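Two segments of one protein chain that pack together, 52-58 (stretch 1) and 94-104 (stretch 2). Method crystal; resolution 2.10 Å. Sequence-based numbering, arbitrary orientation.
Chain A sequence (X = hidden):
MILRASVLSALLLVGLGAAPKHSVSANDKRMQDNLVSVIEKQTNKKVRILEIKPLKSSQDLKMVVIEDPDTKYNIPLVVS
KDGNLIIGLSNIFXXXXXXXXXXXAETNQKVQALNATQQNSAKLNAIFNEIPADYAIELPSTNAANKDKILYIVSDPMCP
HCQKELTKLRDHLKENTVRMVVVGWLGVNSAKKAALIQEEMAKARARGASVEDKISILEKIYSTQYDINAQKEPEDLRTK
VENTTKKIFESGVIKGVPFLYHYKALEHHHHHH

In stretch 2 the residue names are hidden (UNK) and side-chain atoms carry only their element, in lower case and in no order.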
# COMPACT_ATOMS: atom_id res chain seq x y z
N ILE A 52 8.22 -28.45 11.85
CA ILE A 52 9.20 -28.10 12.89
C ILE A 52 10.61 -28.42 12.41
O ILE A 52 10.86 -29.54 11.96
CB ILE A 52 8.92 -28.82 14.24
CG1 ILE A 52 7.51 -28.51 14.76
CG2 ILE A 52 9.98 -28.44 15.29
CD1 ILE A 52 6.98 -29.54 15.79
N LYS A 53 11.52 -27.45 12.49
CA LYS A 53 12.91 -27.63 12.05
C LYS A 53 13.89 -27.04 13.07
O LYS A 53 13.61 -25.98 13.63
CB LYS A 53 13.15 -26.99 10.68
CG LYS A 53 12.48 -27.69 9.52
CD LYS A 53 12.94 -29.14 9.40
CE LYS A 53 12.04 -29.90 8.45
NZ LYS A 53 11.88 -29.13 7.19
N PRO A 54 15.03 -27.64 13.27
CA PRO A 54 16.00 -27.11 14.23
C PRO A 54 16.84 -25.99 13.67
O PRO A 54 16.94 -25.89 12.49
CB PRO A 54 16.88 -28.31 14.49
CG PRO A 54 16.80 -29.10 13.28
CD PRO A 54 15.46 -28.91 12.71
N LEU A 55 17.43 -25.17 14.52
CA LEU A 55 18.37 -24.16 14.08
C LEU A 55 19.78 -24.47 14.56
O LEU A 55 19.99 -24.76 15.71
CB LEU A 55 17.99 -22.79 14.60
CG LEU A 55 16.64 -22.19 14.30
CD1 LEU A 55 16.56 -20.90 15.02
CD2 LEU A 55 16.49 -21.98 12.85
N LYS A 56 20.74 -24.41 13.66
CA LYS A 56 22.11 -24.68 13.99
C LYS A 56 22.53 -23.68 15.02
O LYS A 56 23.41 -23.90 15.81
CB LYS A 56 22.99 -24.47 12.77
CG LYS A 56 22.57 -25.18 11.54
CD LYS A 56 23.11 -26.58 11.51
CE LYS A 56 23.22 -27.11 10.10
NZ LYS A 56 23.11 -28.58 10.07
N SER A 57 21.87 -22.56 14.98
CA SER A 57 22.32 -21.37 15.61
C SER A 57 21.87 -21.25 17.08
O SER A 57 22.40 -20.46 17.84
CB SER A 57 21.85 -20.21 14.76
OG SER A 57 22.20 -19.02 15.35
N SER A 58 20.92 -22.06 17.48
CA SER A 58 20.50 -22.09 18.86
C SER A 58 20.06 -23.45 19.30
O SER A 58 19.55 -24.21 18.54
CB SER A 58 19.34 -21.14 19.07
OG SER A 58 18.76 -21.41 20.31
N UNK A 94 19.23 -12.77 10.86
CA UNK A 94 20.66 -12.91 10.58
C UNK A 94 21.26 -13.92 11.50
O UNK A 94 20.85 -14.05 12.67
c UNK A 94 20.94 -10.37 8.54
c UNK A 94 19.92 -9.57 10.55
c UNK A 94 20.75 -10.48 9.92
c UNK A 94 19.29 -8.56 9.83
c UNK A 94 20.31 -9.37 7.81
c UNK A 94 19.49 -8.46 8.46
c UNK A 94 21.40 -11.58 10.69
N UNK A 95 22.22 -14.66 10.97
CA UNK A 95 22.94 -15.64 11.76
C UNK A 95 24.37 -15.78 11.24
O UNK A 95 24.61 -15.59 10.03
o UNK A 95 22.93 -17.93 12.50
c UNK A 95 22.24 -17.00 11.70
N UNK A 96 25.31 -16.11 12.13
CA UNK A 96 26.64 -16.53 11.67
C UNK A 96 26.57 -17.89 10.97
O UNK A 96 27.51 -18.26 10.26
n UNK A 96 28.65 -18.31 14.16
o UNK A 96 26.41 -18.12 14.11
c UNK A 96 27.52 -17.73 13.75
c UNK A 96 27.68 -16.53 12.80
N UNK A 97 25.47 -18.63 11.15
CA UNK A 97 25.29 -19.92 10.46
C UNK A 97 24.51 -19.72 9.18
O UNK A 97 23.30 -19.42 9.20
c UNK A 97 25.11 -21.01 12.78
c UNK A 97 26.55 -21.47 12.87
n UNK A 97 27.84 -23.59 12.65
c UNK A 97 24.61 -20.96 11.34
c UNK A 97 26.63 -22.94 13.25
N UNK A 98 25.21 -19.87 8.06
CA UNK A 98 24.62 -19.73 6.73
C UNK A 98 23.46 -20.70 6.43
O UNK A 98 22.55 -20.37 5.66
o UNK A 98 25.20 -19.44 4.40
c UNK A 98 25.71 -19.87 5.65
N UNK A 99 23.48 -21.89 7.04
CA UNK A 99 22.40 -22.86 6.88
C UNK A 99 21.06 -22.34 7.45
O UNK A 99 20.00 -22.59 6.88
o UNK A 99 24.72 -25.55 7.52
o UNK A 99 23.89 -25.00 5.57
c UNK A 99 23.87 -24.96 6.82
c UNK A 99 22.75 -24.19 7.55
N UNK A 100 21.13 -21.64 8.57
CA UNK A 100 19.92 -21.08 9.20
C UNK A 100 19.33 -19.95 8.36
O UNK A 100 18.12 -19.92 8.14
o UNK A 100 20.15 -22.92 11.28
o UNK A 100 20.80 -21.44 12.76
c UNK A 100 20.41 -21.74 11.61
c UNK A 100 20.21 -20.59 10.62
N UNK A 101 20.20 -19.04 7.89
CA UNK A 101 19.84 -17.95 6.96
C UNK A 101 19.13 -18.53 5.73
O UNK A 101 18.10 -17.98 5.27
c UNK A 101 20.72 -16.09 5.43
c UNK A 101 21.74 -16.43 7.70
c UNK A 101 21.09 -17.11 6.51
N UNK A 102 19.67 -19.64 5.24
CA UNK A 102 19.13 -20.34 4.09
C UNK A 102 17.77 -20.99 4.41
O UNK A 102 16.82 -20.84 3.64
c UNK A 102 20.32 -23.33 1.96
o UNK A 102 21.30 -23.95 2.41
c UNK A 102 19.41 -22.54 2.85
n UNK A 102 20.01 -23.32 0.66
c UNK A 102 20.11 -21.40 3.57
N UNK A 103 17.72 -21.73 5.52
CA UNK A 103 16.47 -22.36 5.97
C UNK A 103 15.33 -21.34 6.04
O UNK A 103 14.25 -21.56 5.49
c UNK A 103 15.34 -23.59 7.95
c UNK A 103 14.75 -24.72 7.12
c UNK A 103 16.64 -23.03 7.33
c UNK A 103 15.62 -24.07 9.37
N UNK A 104 15.60 -20.22 6.71
CA UNK A 104 14.65 -19.13 6.88
C UNK A 104 14.24 -18.54 5.52
O UNK A 104 13.05 -18.31 5.29
c UNK A 104 15.19 -18.05 7.87
c UNK A 104 14.33 -16.77 7.89
c UNK A 104 15.29 -18.64 9.29

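Position 94 has one carbon followed by a ring of six carbons. No atom reaches stretch 1. A benzyl side chain with no hydroxyl is Phe-94.

Position 95 has one carbon and one oxygen. The oxygen lies near the hydroxyl of Ser-57. This is Ser-95, on the strand. Its OG is 3.1 Å from OG of Ser-57, a hydrogen bond in which either could be the donor.

Position 96 has two carbons, the second carrying one oxygen and one nitrogen. The oxygen comes no nearer than 4.5 Å to OG of Ser-57. That is a short amide, Asn-96.

Position 97 has four carbons in a row ending in nitrogen. The carbon chain touches Lys-56 and Ser-57. This is Lys-97, at the N-cap position of the helix. Its backbone N donates to OG of Ser-95 at 3.0 Å. Its CG is 3.9 Å from CB of Ser-57, and its CE is 4.0 Å from CB of Lys-56.

Position 98 has one carbon and one oxygen, out of reach of stretch 1: Ser-98.

Position 99 has two carbons, the second carrying two oxygens. CA-to-CB points toward stretch 1, and an oxygen comes close to Lys-56. Two oxygens and no nitrogen make it a carboxylate: Asp-99. Its OD1 is 4.3 Å from NZ of Lys-56, too far for a salt bridge, though the charges are opposite.

Position 100 has the same pattern, but is buried. Both oxygens approach backbone nitrogens of stretch 1. It is Asp-100. Its OD1 accepts from N of Lys-56 at 2.9 Å. N of Ser-57 gives a weak hydrogen bond to OD2 of Asp-100 at 2.7 Å; both atoms are crowded in the model, so their places are less sure.

Position 101 has three carbons, branched at the first, and is out of reach of stretch 1: Val-101.

Position 102 has three carbons, the third carrying oxygen and nitrogen, also out of reach. This longer amide is Gln-102.

Position 103 has four carbons, forked at the second, and touches Lys-53, Leu-55 and the backbone oxygen of Pro-54. It is Leu-103. Its CD2 lies 3.8 Å from O of Pro-54, 4.0 Å from CB of Lys-53 and 4.2 Å from CD2 of Leu-55.

Position 104 has three carbons, branched at the first. It is buried but not in contact with stretch 1. It is Val-104.

The contact joins a type I turn, Leu-55 to Ser-58, to the start of a helix. Asp-100 accepts a hydrogen bond from N of Lys-56 and a weak one from N of Ser-57. Leu-103, one helical turn on, adds apolar packing. The hydrogen bond between Ser-57 and Ser-95 ties the turn to the strand that precedes the helix in stretch 2.

Stretch 2 (94-104) FSNKSDDVQLV
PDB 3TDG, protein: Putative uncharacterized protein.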